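Local coordinates for protein aminotransferase class I and II (Anaerococcus prevotii, PDB 4EMY) that binds pyridoxal 5'-phosphate as a homodimer and probably catalyses transamination, moving amino groups between amino acids and keto acids, at residues H131-A136 / N190-S195; L183-G188 / I222-Y227; E200-I205 / F241-N246; V255-S260 / S270-G275. One frame throughout, in Å; residues are numbered along the deposited sequence.

Contact 1. Residues H131-A136 / N190-S195; sequences HDYYWA and NPTGYS. With PLP (pyridoxal-5'-phosphate), chain E.
Trp-135 and Asn-190 meet beside the cofactor where two loops leave the carboxyl ends of strands 127-131 and 179-184, the edge of the sheet at which fold-type I aminotransferases bind pyridoxal phosphate. This inner part is buried. The indole, with CG anti to the backbone N (chi1 -179°), lies over one face of the pyridine ring, and PLP C3 sits 3.7 Å above the centre of the indole plane. Asn-190 ND2 gives a hydrogen bond of 2.7 Å to PLP O3 and lies 3.2 Å from Trp-135 CD1, the amide turned 50° from the indole. Arg-388 holds OD1 of the same amide, which fixes its rotation.

Around Tyr-133 and Pro-191, which are partly exposed, the contact is apolar and has no hydrogen bond across it. Tyr-133 CB rests 3.9 Å from CD of Pro-191, which follows a cis peptide bond, and Tyr-134 N lies 3.9 Å from the same Pro-191 CD. Thr-192, itself buried, crosses Tyr-133 at about a right angle, its CG2 3.6 Å from Tyr-133 CB. Its hydroxyl serves its own loop, in a hydrogen bond with Asn-189 and in an ST turn where Thr-192 OG1 accepts from Tyr-194 N at 3.1 Å.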
loop_
_atom_site.group_PDB
_atom_site.type_symbol
_atom_site.label_atom_id
_atom_site.label_comp_id
_atom_site.label_asym_id
_atom_site.label_seq_id
_atom_site.Cartn_x
_atom_site.Cartn_y
_atom_site.Cartn_z
ATOM N N HIS A 131 8.494 3.543 22.986
ATOM C CA HIS A 131 8.528 4.658 23.929
ATOM C C HIS A 131 7.163 5.190 24.270
ATOM O O HIS A 131 6.255 5.199 23.436
ATOM C CB HIS A 131 9.454 5.769 23.440
ATOM C CG HIS A 131 9.501 5.900 21.942
ATOM N ND1 HIS A 131 8.493 6.440 21.231
ATOM C CD2 HIS A 131 10.480 5.533 21.022
ATOM C CE1 HIS A 131 8.810 6.419 19.925
ATOM N NE2 HIS A 131 10.027 5.862 19.800
ATOM N N ASP A 132 7.045 5.618 25.526
ATOM C CA ASP A 132 5.838 6.159 26.176
ATOM C C ASP A 132 5.002 7.137 25.352
ATOM O O ASP A 132 3.773 7.120 25.417
ATOM C CB ASP A 132 6.274 6.885 27.450
ATOM C CG ASP A 132 5.516 6.439 28.655
ATOM O OD1 ASP A 132 4.695 5.509 28.516
ATOM O OD2 ASP A 132 5.746 7.010 29.741
ATOM N N TYR A 133 5.689 8.024 24.636
ATOM C CA TYR A 133 5.068 8.974 23.735
ATOM C C TYR A 133 5.298 8.404 22.343
ATOM O O TYR A 133 6.447 8.258 21.915
ATOM C CB TYR A 133 5.741 10.346 23.844
ATOM C CG TYR A 133 5.746 11.003 25.216
ATOM C CD1 TYR A 133 6.447 10.441 26.294
ATOM C CD2 TYR A 133 5.092 12.217 25.428
ATOM C CE1 TYR A 133 6.459 11.052 27.541
ATOM C CE2 TYR A 133 5.111 12.841 26.669
ATOM C CZ TYR A 133 5.794 12.257 27.722
ATOM O OH TYR A 133 5.805 12.878 28.954
ATOM N N TYR A 134 4.219 8.064 21.645
ATOM C CA TYR A 134 4.330 7.391 20.356
ATOM C C TYR A 134 3.250 7.793 19.376
ATOM O O TYR A 134 2.163 8.223 19.762
ATOM C CB TYR A 134 4.291 5.871 20.540
ATOM C CG TYR A 134 3.014 5.360 21.156
ATOM C CD1 TYR A 134 1.957 4.929 20.360
ATOM C CD2 TYR A 134 2.860 5.312 22.533
ATOM C CE1 TYR A 134 0.781 4.465 20.921
ATOM C CE2 TYR A 134 1.690 4.846 23.105
ATOM C CZ TYR A 134 0.654 4.424 22.297
ATOM O OH TYR A 134 -0.507 3.958 22.870
ATOM N N TRP A 135 3.579 7.631 18.100
ATOM C CA TRP A 135 2.658 7.786 16.982
ATOM C C TRP A 135 1.694 6.632 17.033
ATOM O O TRP A 135 2.104 5.473 17.007
ATOM C CB TRP A 135 3.478 7.785 15.700
ATOM C CG TRP A 135 2.722 7.968 14.415
ATOM C CD1 TRP A 135 1.753 8.919 14.125
ATOM C CD2 TRP A 135 2.893 7.209 13.171
ATOM N NE1 TRP A 135 1.310 8.789 12.835
ATOM C CE2 TRP A 135 1.951 7.788 12.206
ATOM C CE3 TRP A 135 3.694 6.141 12.778
ATOM C CZ2 TRP A 135 1.831 7.302 10.911
ATOM C CZ3 TRP A 135 3.565 5.661 11.468
ATOM C CH2 TRP A 135 2.655 6.230 10.557
ATOM N N ALA A 136 0.403 6.937 17.124
ATOM C CA ALA A 136 -0.630 5.930 17.403
ATOM C C ALA A 136 -0.594 4.659 16.542
ATOM O O ALA A 136 -0.797 3.565 17.072
ATOM C CB ALA A 136 -2.016 6.562 17.380
ATOM N N ASN A 190 7.877 12.204 16.763
ATOM C CA ASN A 190 6.483 12.592 16.853
ATOM C C ASN A 190 5.868 11.786 18.018
ATOM O O ASN A 190 5.863 10.545 17.973
ATOM C CB ASN A 190 5.810 12.296 15.508
ATOM C CG ASN A 190 4.299 12.321 15.576
ATOM O OD1 ASN A 190 3.700 13.124 16.287
ATOM N ND2 ASN A 190 3.672 11.447 14.815
ATOM N N PRO A 191 5.326 12.464 19.056
ATOM C CA PRO A 191 4.969 13.879 19.256
ATOM C C PRO A 191 6.015 14.842 19.853
ATOM O O PRO A 191 5.926 16.058 19.625
ATOM C CB PRO A 191 3.791 13.786 20.229
ATOM C CG PRO A 191 4.011 12.532 20.998
ATOM C CD PRO A 191 4.941 11.646 20.220
ATOM N N THR A 192 6.981 14.311 20.600
ATOM C CA THR A 192 7.796 15.122 21.512
ATOM C C THR A 192 8.740 16.129 20.861
ATOM O O THR A 192 8.916 17.231 21.379
ATOM C CB THR A 192 8.611 14.238 22.460
ATOM O OG1 THR A 192 9.600 13.528 21.707
ATOM C CG2 THR A 192 7.702 13.250 23.155
ATOM N N GLY A 193 9.345 15.748 19.739
ATOM C CA GLY A 193 10.358 16.570 19.079
ATOM C C GLY A 193 11.754 16.227 19.568
ATOM O O GLY A 193 12.734 16.874 19.193
ATOM N N TYR A 194 11.840 15.198 20.405
ATOM C CA TYR A 194 13.099 14.772 20.998
ATOM C C TYR A 194 13.943 13.939 20.048
ATOM O O TYR A 194 13.413 13.206 19.220
ATOM C CB TYR A 194 12.827 13.956 22.262
ATOM C CG TYR A 194 14.071 13.632 23.049
ATOM C CD1 TYR A 194 14.746 14.628 23.747
ATOM C CD2 TYR A 194 14.571 12.338 23.093
ATOM C CE1 TYR A 194 15.891 14.349 24.467
ATOM C CE2 TYR A 194 15.717 12.044 23.816
ATOM C CZ TYR A 194 16.376 13.055 24.503
ATOM O OH TYR A 194 17.519 12.788 25.233
ATOM N N SER A 195 15.260 14.052 20.180
ATOM C CA SER A 195 16.185 13.136 19.522
ATOM C C SER A 195 17.109 12.522 20.572
ATOM O O SER A 195 17.682 13.243 21.393
ATOM C CB SER A 195 17.012 13.865 18.462
ATOM O OG SER A 195 16.191 14.508 17.500
HETATM N N1 PLP E . 6.320 7.712 11.235
HETATM C C2 PLP E . 6.045 8.775 12.079
HETATM C C2A PLP E . 6.699 8.856 13.426
HETATM C C3 PLP E . 5.174 9.785 11.681
HETATM O O3 PLP E . 4.907 10.828 12.515
HETATM C C4 PLP E . 4.552 9.741 10.450
HETATM C C4A PLP E . 3.175 10.343 10.380
HETATM O O4A PLP E . 3.002 11.484 9.943
HETATM C C5 PLP E . 4.838 8.672 9.601
HETATM C C6 PLP E . 5.716 7.656 9.997
HETATM C C5A PLP E . 4.145 8.612 8.248
HETATM O O4P PLP E . 4.961 8.081 7.229
HETATM P P PLP E . 4.288 7.902 5.789
HETATM O O1P PLP E . 3.583 6.572 5.815
HETATM O O2P PLP E . 5.382 7.980 4.747
HETATM O O3P PLP E . 3.268 8.983 5.534
#

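Contact 2. Residues L183-G188 / I222-Y227; sequences LINSPG and IVDVAY. With PLP (pyridoxal-5'-phosphate), chain E.
Ile-184 and Ile-222 meet within the parallel pairing that joins the two strands of a beta-alpha-beta crossover, strands 179-184 and 218-224, connected through helix 198-211. Ile-184 serves the pairing with both its backbone polar atoms: its N donates to Ile-222 O at 2.9 Å, and its O accepts from Asp-224 N at 3.0 Å. On one face of the sheet, Leu-183 CD1 meets Ile-222 CG2 at 3.9 Å.

Beyond the last of these bonds, side chains take over. Asn-185, with CG anti to the backbone N (chi1 178°), lies alongside Asp-224 and points the same way. Its ND2 donates to Asp-224 O at 2.7 Å, with the acceptor in the amide plane, while OD1 accepts from Asn-190 N; the backbone N of Asn-185 is satisfied by His-131 NE2. An alanine here would probably leave Asp-224 O and Asn-190 N without these amide partners and open a gap beside the cofactor methyl group.

Asp-224 OD2 is hydrogen-bonded to Tyr-138 OH and faces PLP N1, as the aspartate does in relatives of this fold type. OD1 accepts a weak bond from Ala-226 N at 3.4 Å. At the far end Tyr-227 presents the edge of its ring to the cofactor, where its OH and PLP O3 share a hydrogen bond of 2.6 Å.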
loop_
_atom_site.group_PDB
_atom_site.type_symbol
_atom_site.label_atom_id
_atom_site.label_comp_id
_atom_site.label_asym_id
_atom_site.label_seq_id
_atom_site.Cartn_x
_atom_site.Cartn_y
_atom_site.Cartn_z
ATOM N N LEU A 183 11.163 -0.486 19.203
ATOM C CA LEU A 183 10.878 0.588 18.267
ATOM C C LEU A 183 11.312 1.914 18.860
ATOM O O LEU A 183 10.940 2.243 19.987
ATOM C CB LEU A 183 9.400 0.618 17.874
ATOM C CG LEU A 183 9.107 1.586 16.719
ATOM C CD1 LEU A 183 8.248 0.948 15.639
ATOM C CD2 LEU A 183 8.475 2.866 17.245
ATOM N N ILE A 184 12.126 2.645 18.100
ATOM C CA ILE A 184 12.561 3.987 18.466
ATOM C C ILE A 184 12.313 4.934 17.294
ATOM O O ILE A 184 12.873 4.765 16.211
ATOM C CB ILE A 184 14.062 4.047 18.851
ATOM C CG1 ILE A 184 14.514 2.811 19.650
ATOM C CG2 ILE A 184 14.385 5.355 19.561
ATOM C CD1 ILE A 184 14.025 2.740 21.084
ATOM N N ASN A 185 11.452 5.919 17.520
ATOM C CA ASN A 185 11.213 6.984 16.557
ATOM C C ASN A 185 12.113 8.177 16.865
ATOM O O ASN A 185 11.782 9.032 17.684
ATOM C CB ASN A 185 9.733 7.379 16.544
ATOM C CG ASN A 185 9.441 8.525 15.595
ATOM O OD1 ASN A 185 8.616 9.387 15.890
ATOM N ND2 ASN A 185 10.120 8.545 14.454
ATOM N N SER A 186 13.264 8.201 16.200
ATOM C CA SER A 186 14.320 9.186 16.413
ATOM C C SER A 186 15.160 9.204 15.150
ATOM O O SER A 186 15.330 8.165 14.514
ATOM C CB SER A 186 15.196 8.783 17.607
ATOM O OG SER A 186 16.208 9.746 17.863
ATOM N N PRO A 187 15.683 10.378 14.767
ATOM C CA PRO A 187 15.504 11.664 15.431
ATOM C C PRO A 187 14.206 12.345 15.007
ATOM O O PRO A 187 13.598 11.941 14.011
ATOM C CB PRO A 187 16.712 12.462 14.948
ATOM C CG PRO A 187 16.981 11.929 13.584
ATOM C CD PRO A 187 16.591 10.476 13.609
ATOM N N GLY A 188 13.790 13.361 15.762
ATOM C CA GLY A 188 12.601 14.143 15.432
ATOM C C GLY A 188 11.313 13.435 15.784
ATOM O O GLY A 188 10.375 13.413 14.989
ATOM N N ILE A 222 13.766 -1.497 15.318
ATOM C CA ILE A 222 13.090 -0.698 14.295
ATOM C C ILE A 222 13.331 0.789 14.565
ATOM O O ILE A 222 13.043 1.282 15.657
ATOM C CB ILE A 222 11.560 -0.914 14.327
ATOM C CG1 ILE A 222 11.188 -2.385 14.608
ATOM C CG2 ILE A 222 10.888 -0.272 13.107
ATOM C CD1 ILE A 222 11.029 -3.254 13.387
ATOM N N VAL A 223 13.847 1.509 13.575
ATOM C CA VAL A 223 14.082 2.940 13.744
ATOM C C VAL A 223 13.257 3.718 12.735
ATOM O O VAL A 223 13.434 3.556 11.527
ATOM C CB VAL A 223 15.570 3.318 13.605
ATOM C CG1 VAL A 223 15.827 4.674 14.241
ATOM C CG2 VAL A 223 16.455 2.279 14.268
ATOM N N ASP A 224 12.351 4.554 13.238
ATOM C CA ASP A 224 11.499 5.381 12.379
ATOM C C ASP A 224 12.182 6.715 12.121
ATOM O O ASP A 224 12.183 7.605 12.976
ATOM C CB ASP A 224 10.119 5.585 13.019
ATOM C CG ASP A 224 9.075 6.165 12.049
ATOM O OD1 ASP A 224 9.429 6.681 10.967
ATOM O OD2 ASP A 224 7.874 6.108 12.383
ATOM N N VAL A 225 12.764 6.848 10.936
ATOM C CA VAL A 225 13.534 8.039 10.614
ATOM C C VAL A 225 12.836 8.910 9.569
ATOM O O VAL A 225 13.476 9.462 8.671
ATOM C CB VAL A 225 14.978 7.684 10.203
ATOM C CG1 VAL A 225 15.684 6.970 11.343
ATOM C CG2 VAL A 225 15.000 6.820 8.951
ATOM N N ALA A 226 11.518 9.039 9.698
ATOM C CA ALA A 226 10.735 9.874 8.792
ATOM C C ALA A 226 11.148 11.355 8.829
ATOM O O ALA A 226 11.229 12.007 7.792
ATOM C CB ALA A 226 9.254 9.723 9.097
ATOM N N TYR A 227 11.417 11.877 10.024
ATOM C CA TYR A 227 11.757 13.288 10.194
ATOM C C TYR A 227 13.266 13.508 10.261
ATOM O O TYR A 227 13.733 14.500 10.823
ATOM C CB TYR A 227 11.080 13.866 11.440
ATOM C CG TYR A 227 9.579 13.687 11.469
ATOM C CD1 TYR A 227 8.730 14.570 10.784
ATOM C CD2 TYR A 227 9.005 12.645 12.183
ATOM C CE1 TYR A 227 7.352 14.401 10.811
ATOM C CE2 TYR A 227 7.633 12.473 12.220
ATOM C CZ TYR A 227 6.812 13.345 11.535
ATOM O OH TYR A 227 5.454 13.152 11.581
HETATM N N1 PLP E . 6.320 7.712 11.235
HETATM C C2 PLP E . 6.045 8.775 12.079
HETATM C C2A PLP E . 6.699 8.856 13.426
HETATM C C3 PLP E . 5.174 9.785 11.681
HETATM O O3 PLP E . 4.907 10.828 12.515
HETATM C C4 PLP E . 4.552 9.741 10.450
HETATM C C4A PLP E . 3.175 10.343 10.380
HETATM O O4A PLP E . 3.002 11.484 9.943
HETATM C C5 PLP E . 4.838 8.672 9.601
HETATM C C6 PLP E . 5.716 7.656 9.997
HETATM C C5A PLP E . 4.145 8.612 8.248
HETATM O O4P PLP E . 4.961 8.081 7.229
HETATM P P PLP E . 4.288 7.902 5.789
HETATM O O1P PLP E . 3.583 6.572 5.815
HETATM O O2P PLP E . 5.382 7.980 4.747
HETATM O O3P PLP E . 3.268 8.983 5.534
#

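Contact 3. Residues E200-I205 / F241-N246; sequences EWDEVI and FEKFSN
The crossover helix 198-211, lying between strands 179-184 and 218-224 in the chain, packs here against a 3-10 turn on the way to strand 251-258: Trp-201, Asp-202 and Ile-205 meet Lys-243 and Phe-244. The buried half is aromatic. Phe-244 turns its edge to the face of Trp-201 in a T-shaped pair, the centroid of its ring 5.7 Å from that of the six-membered ring of Trp-201 and the planes 88° apart. The touching atom, Phe-244 CZ, comes in toward the rim of the indole, 4.1 Å from Trp-201 CZ3. Ile-205 CG2 reaches the same phenyl ring at its edge, 3.8 Å from Phe-244 CE1. Phe-240 stacks on Trp-201, and Leu-221 and Val-223 of strand 218-224 touch both aromatic side chains.

Toward the surface the contact turns polar. Lys-243 bends at chi2 (127°) and again at chi4, and crosses the Asp-202 side chain at about a right angle. Its NZ makes a salt bridge with Asp-202 OD2 whose hydrogen bond is weak, at 3.3 Å. An alanine in place of Asp-202 would probably leave the lysine ammonium without this carboxylate and its bent chain freer to turn. Lys-243 CB, meanwhile, packs 4.2 Å from Ile-205 CG1. The contact thus joins the crossover helix and the connection to the next strand over one face of the sheet, as in the three-layer alpha/beta/alpha large domain of fold-type I enzymes.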
loop_
_atom_site.group_PDB
_atom_site.type_symbol
_atom_site.label_atom_id
_atom_site.label_comp_id
_atom_site.label_asym_id
_atom_site.label_seq_id
_atom_site.Cartn_x
_atom_site.Cartn_y
_atom_site.Cartn_z
ATOM N N GLU A 200 23.455 8.329 23.886
ATOM C CA GLU A 200 22.236 7.639 24.304
ATOM C C GLU A 200 21.975 6.428 23.408
ATOM O O GLU A 200 21.622 5.350 23.901
ATOM C CB GLU A 200 21.044 8.590 24.340
ATOM C CG GLU A 200 21.189 9.633 25.431
ATOM C CD GLU A 200 19.920 10.402 25.708
ATOM O OE1 GLU A 200 19.180 10.699 24.748
ATOM O OE2 GLU A 200 19.674 10.719 26.892
ATOM N N TRP A 201 22.176 6.613 22.099
ATOM C CA TRP A 201 22.119 5.516 21.127
ATOM C C TRP A 201 23.134 4.458 21.450
ATOM O O TRP A 201 22.829 3.260 21.386
ATOM C CB TRP A 201 22.340 6.022 19.706
ATOM C CG TRP A 201 21.071 6.292 18.938
ATOM C CD1 TRP A 201 20.648 7.503 18.405
ATOM C CD2 TRP A 201 20.012 5.332 18.586
ATOM N NE1 TRP A 201 19.439 7.367 17.773
ATOM C CE2 TRP A 201 19.002 6.093 17.841
ATOM C CE3 TRP A 201 19.800 3.976 18.813
ATOM C CZ2 TRP A 201 17.846 5.500 17.348
ATOM C CZ3 TRP A 201 18.629 3.387 18.309
ATOM C CH2 TRP A 201 17.676 4.132 17.596
ATOM N N ASP A 202 24.348 4.896 21.796
ATOM C CA ASP A 202 25.399 3.999 22.263
ATOM C C ASP A 202 24.924 3.164 23.443
ATOM O O ASP A 202 25.074 1.944 23.431
ATOM C CB ASP A 202 26.667 4.771 22.632
ATOM C CG ASP A 202 27.821 4.519 21.663
ATOM O OD1 ASP A 202 27.951 3.392 21.128
ATOM O OD2 ASP A 202 28.618 5.456 21.453
ATOM N N GLU A 203 24.333 3.819 24.444
ATOM C CA GLU A 203 23.792 3.123 25.609
ATOM C C GLU A 203 22.776 2.059 25.193
ATOM O O GLU A 203 22.707 0.986 25.793
ATOM C CB GLU A 203 23.177 4.116 26.602
ATOM C CG GLU A 203 24.191 4.804 27.510
ATOM C CD GLU A 203 23.571 5.855 28.426
ATOM O OE1 GLU A 203 22.924 6.811 27.917
ATOM O OE2 GLU A 203 23.743 5.731 29.664
ATOM N N VAL A 204 22.019 2.350 24.140
ATOM C CA VAL A 204 21.022 1.420 23.624
ATOM C C VAL A 204 21.650 0.244 22.878
ATOM O O VAL A 204 21.393 -0.909 23.232
ATOM C CB VAL A 204 19.974 2.132 22.746
ATOM C CG1 VAL A 204 19.058 1.124 22.069
ATOM C CG2 VAL A 204 19.163 3.107 23.588
ATOM N N ILE A 205 22.471 0.514 21.864
ATOM C CA ILE A 205 23.042 -0.584 21.070
ATOM C C ILE A 205 23.932 -1.493 21.909
ATOM O O ILE A 205 23.950 -2.701 21.701
ATOM C CB ILE A 205 23.771 -0.123 19.779
ATOM C CG1 ILE A 205 24.903 0.869 20.088
ATOM C CG2 ILE A 205 22.784 0.486 18.797
ATOM C CD1 ILE A 205 26.309 0.278 20.104
ATOM N N PHE A 241 24.025 6.348 12.688
ATOM C CA PHE A 241 23.838 5.148 11.865
ATOM C C PHE A 241 25.031 4.198 11.897
ATOM O O PHE A 241 24.863 2.997 11.718
ATOM C CB PHE A 241 23.488 5.511 10.417
ATOM C CG PHE A 241 22.071 5.991 10.233
ATOM C CD1 PHE A 241 20.993 5.187 10.598
ATOM C CD2 PHE A 241 21.812 7.240 9.679
ATOM C CE1 PHE A 241 19.691 5.628 10.425
ATOM C CE2 PHE A 241 20.509 7.685 9.503
ATOM C CZ PHE A 241 19.449 6.878 9.877
ATOM N N GLU A 242 26.225 4.742 12.134
ATOM C CA GLU A 242 27.464 3.958 12.209
ATOM C C GLU A 242 27.476 2.973 13.379
ATOM O O GLU A 242 28.179 1.962 13.336
ATOM C CB GLU A 242 28.699 4.872 12.255
ATOM C CG GLU A 242 28.929 5.665 10.974
ATOM C CD GLU A 242 30.366 6.149 10.796
ATOM O OE1 GLU A 242 30.898 6.854 11.684
ATOM O OE2 GLU A 242 30.963 5.840 9.743
ATOM N N LYS A 243 26.682 3.261 14.407
ATOM C CA LYS A 243 26.542 2.387 15.573
ATOM C C LYS A 243 25.889 1.041 15.245
ATOM O O LYS A 243 25.854 0.137 16.083
ATOM C CB LYS A 243 25.751 3.106 16.666
ATOM C CG LYS A 243 26.595 4.031 17.522
ATOM C CD LYS A 243 26.015 5.435 17.587
ATOM C CE LYS A 243 26.738 6.292 18.615
ATOM N NZ LYS A 243 28.185 6.475 18.323
ATOM N N PHE A 244 25.383 0.910 14.022
ATOM C CA PHE A 244 24.706 -0.309 13.599
ATOM C C PHE A 244 25.630 -1.276 12.862
ATOM O O PHE A 244 25.192 -2.342 12.427
ATOM C CB PHE A 244 23.466 0.016 12.754
ATOM C CG PHE A 244 22.425 0.841 13.476
ATOM C CD1 PHE A 244 22.225 0.707 14.848
ATOM C CD2 PHE A 244 21.625 1.737 12.773
ATOM C CE1 PHE A 244 21.270 1.465 15.502
ATOM C CE2 PHE A 244 20.661 2.494 13.421
ATOM C CZ PHE A 244 20.484 2.356 14.787
ATOM N N SER A 245 26.907 -0.911 12.743
ATOM C CA SER A 245 27.909 -1.766 12.102
ATOM C C SER A 245 28.230 -2.998 12.938
ATOM O O SER A 245 28.289 -2.922 14.158
ATOM C CB SER A 245 29.201 -0.987 11.861
ATOM O OG SER A 245 28.959 0.202 11.144
ATOM N N ASN A 246 28.432 -4.128 12.265
ATOM C CA ASN A 246 28.939 -5.362 12.889
ATOM C C ASN A 246 28.212 -5.794 14.159
ATOM O O ASN A 246 28.829 -6.071 15.187
ATOM C CB ASN A 246 30.444 -5.249 13.130
ATOM C CG ASN A 246 31.203 -4.913 11.861
ATOM O OD1 ASN A 246 31.810 -3.842 11.748
ATOM N ND2 ASN A 246 31.149 -5.815 10.883
#

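Contact 4. Residues V255-S260 / S270-G275; sequences VAFSMS and SGAAVG. With PLP (pyridoxal-5'-phosphate), chain E.
Val-255 and Val-274 are a hydrogen-bonded pair in the ladder between two antiparallel strands. Val-255 N donates to Val-274 O at 2.7 Å, and Val-274 N returns a bond to Val-255 O. Phe-257 and Ala-272 form the next such pair, with Phe-257 N 2.8 Å from Ala-272 O. Met-259 N adds a further bond, to Ser-270 O at 3.0 Å.

Apolar packing lies on the face carrying Val-255, Phe-257, Ala-272 and Val-274, against helix 82-93. Phe-257, its CG anti to the backbone N (chi1 164°), brings CD2 within 3.9 Å of Ala-272 CB, and the edge of the ring runs beside the Ala-272 backbone. Strand 271-277 runs against both its neighbours in the mixed seven-stranded sheet, the reversed strand characteristic of fold-type I enzymes. The selenium of Met-259, a selenomethionine, lies 3.7 Å from Ser-270 OG, which is hydrogen-bonded to Tyr-84 OH.

Polar contacts to the cofactor gather where strand 251-258 ends. Ser-258 OG and Ser-260 OG both donate to phosphate oxygen PLP O2P, each at 2.6 Å. Ser-258 OG also accepts from Ser-260 N at 3.0 Å, forming an ST turn.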
loop_
_atom_site.group_PDB
_atom_site.type_symbol
_atom_site.label_atom_id
_atom_site.label_comp_id
_atom_site.label_asym_id
_atom_site.label_seq_id
_atom_site.Cartn_x
_atom_site.Cartn_y
_atom_site.Cartn_z
ATOM N N VAL A 255 15.410 -0.001 9.339
ATOM C CA VAL A 255 15.257 1.446 9.362
ATOM C C VAL A 255 14.099 1.810 8.439
ATOM O O VAL A 255 14.085 1.415 7.274
ATOM C CB VAL A 255 16.578 2.156 8.976
ATOM C CG1 VAL A 255 16.356 3.625 8.660
ATOM C CG2 VAL A 255 17.595 2.022 10.099
ATOM N N ALA A 256 13.113 2.532 8.970
ATOM C CA ALA A 256 11.942 2.927 8.183
ATOM C C ALA A 256 12.134 4.298 7.526
ATOM O O ALA A 256 12.049 5.336 8.186
ATOM C CB ALA A 256 10.675 2.891 9.030
ATOM N N PHE A 257 12.389 4.276 6.221
ATOM C CA PHE A 257 12.639 5.484 5.441
ATOM C C PHE A 257 11.370 6.015 4.773
ATOM O O PHE A 257 10.514 5.242 4.363
ATOM C CB PHE A 257 13.712 5.185 4.393
ATOM C CG PHE A 257 13.798 6.205 3.303
ATOM C CD1 PHE A 257 14.538 7.367 3.478
ATOM C CD2 PHE A 257 13.141 6.004 2.093
ATOM C CE1 PHE A 257 14.614 8.312 2.466
ATOM C CE2 PHE A 257 13.211 6.947 1.079
ATOM C CZ PHE A 257 13.950 8.101 1.266
ATOM N N SER A 258 11.252 7.334 4.657
ATOM C CA SER A 258 10.090 7.942 3.997
ATOM C C SER A 258 10.418 9.184 3.156
ATOM O O SER A 258 11.244 10.019 3.540
ATOM C CB SER A 258 9.017 8.300 5.023
ATOM O OG SER A 258 7.849 8.787 4.387
HETATM N N MSE A 259 9.754 9.297 2.009
HETATM C CA MSE A 259 9.841 10.505 1.195
HETATM C C MSE A 259 8.787 11.525 1.598
HETATM O O MSE A 259 8.836 12.686 1.153
HETATM C CB MSE A 259 9.685 10.181 -0.287
HETATM C CG MSE A 259 10.942 9.709 -0.942
HETATM SE SE MSE A 259 10.544 9.040 -2.709
HETATM C CE MSE A 259 10.657 10.727 -3.725
ATOM N N SER A 260 7.846 11.086 2.436
ATOM C CA SER A 260 6.682 11.883 2.796
ATOM C C SER A 260 7.037 13.298 3.247
ATOM O O SER A 260 6.456 14.267 2.753
ATOM C CB SER A 260 5.844 11.169 3.854
ATOM O OG SER A 260 5.161 10.067 3.297
ATOM N N SER A 270 5.486 6.902 -0.785
ATOM C CA SER A 270 6.721 6.206 -1.122
ATOM C C SER A 270 7.772 6.253 -0.031
ATOM O O SER A 270 8.351 7.304 0.249
ATOM C CB SER A 270 7.314 6.743 -2.416
ATOM O OG SER A 270 8.443 5.977 -2.791
ATOM N N GLY A 271 8.015 5.097 0.577
ATOM C CA GLY A 271 9.088 4.932 1.543
ATOM C C GLY A 271 9.909 3.706 1.208
ATOM O O GLY A 271 9.848 3.191 0.087
ATOM N N ALA A 272 10.678 3.246 2.190
ATOM C CA ALA A 272 11.446 2.008 2.092
ATOM C C ALA A 272 11.747 1.441 3.474
ATOM O O ALA A 272 11.865 2.180 4.453
ATOM C CB ALA A 272 12.740 2.240 1.325
ATOM N N ALA A 273 11.861 0.118 3.532
ATOM C CA ALA A 273 12.388 -0.594 4.697
ATOM C C ALA A 273 13.818 -1.035 4.409
ATOM O O ALA A 273 14.054 -1.874 3.538
ATOM C CB ALA A 273 11.527 -1.795 5.019
ATOM N N VAL A 274 14.765 -0.456 5.140
ATOM C CA VAL A 274 16.182 -0.749 4.972
ATOM C C VAL A 274 16.686 -1.611 6.132
ATOM O O VAL A 274 16.613 -1.211 7.294
ATOM C CB VAL A 274 17.009 0.548 4.881
ATOM C CG1 VAL A 274 18.462 0.234 4.585
ATOM C CG2 VAL A 274 16.452 1.467 3.802
ATOM N N GLY A 275 17.182 -2.799 5.802
ATOM C CA GLY A 275 17.716 -3.731 6.791
ATOM C C GLY A 275 19.233 -3.718 6.865
ATOM O O GLY A 275 19.911 -3.494 5.858
HETATM N N1 PLP E . 6.320 7.712 11.235
HETATM C C2 PLP E . 6.045 8.775 12.079
HETATM C C2A PLP E . 6.699 8.856 13.426
HETATM C C3 PLP E . 5.174 9.785 11.681
HETATM O O3 PLP E . 4.907 10.828 12.515
HETATM C C4 PLP E . 4.552 9.741 10.450
HETATM C C4A PLP E . 3.175 10.343 10.380
HETATM O O4A PLP E . 3.002 11.484 9.943
HETATM C C5 PLP E . 4.838 8.672 9.601
HETATM C C6 PLP E . 5.716 7.656 9.997
HETATM C C5A PLP E . 4.145 8.612 8.248
HETATM O O4P PLP E . 4.961 8.081 7.229
HETATM P P PLP E . 4.288 7.902 5.789
HETATM O O1P PLP E . 3.583 6.572 5.815
HETATM O O2P PLP E . 5.382 7.980 4.747
HETATM O O3P PLP E . 3.268 8.983 5.534
#

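How the contacts relate
Three of the four contacts surround one cofactor: contact 1 covers a ring face and shares O3 with contact 2, which also faces the pyridine nitrogen, whereas contact 4 holds the phosphate. Contacts 1 and 2 have centres about 9 Å apart and also pack directly, Ser-195 OG lying 3.3 Å from Pro-187 CB. Contacts 2 and 4 continue the same sheet, with Ala-256 N 2.8 Å from Val-223 O. Contact 3 stands back from the site, the Trp-201 side chain about 12 Å from the bound PLP, yet Trp-201 packs on Ile-184 and Val-223 of contact 2, and Glu-200 OE1 is hydrogen-bonded to Tyr-194 OH of contact 1.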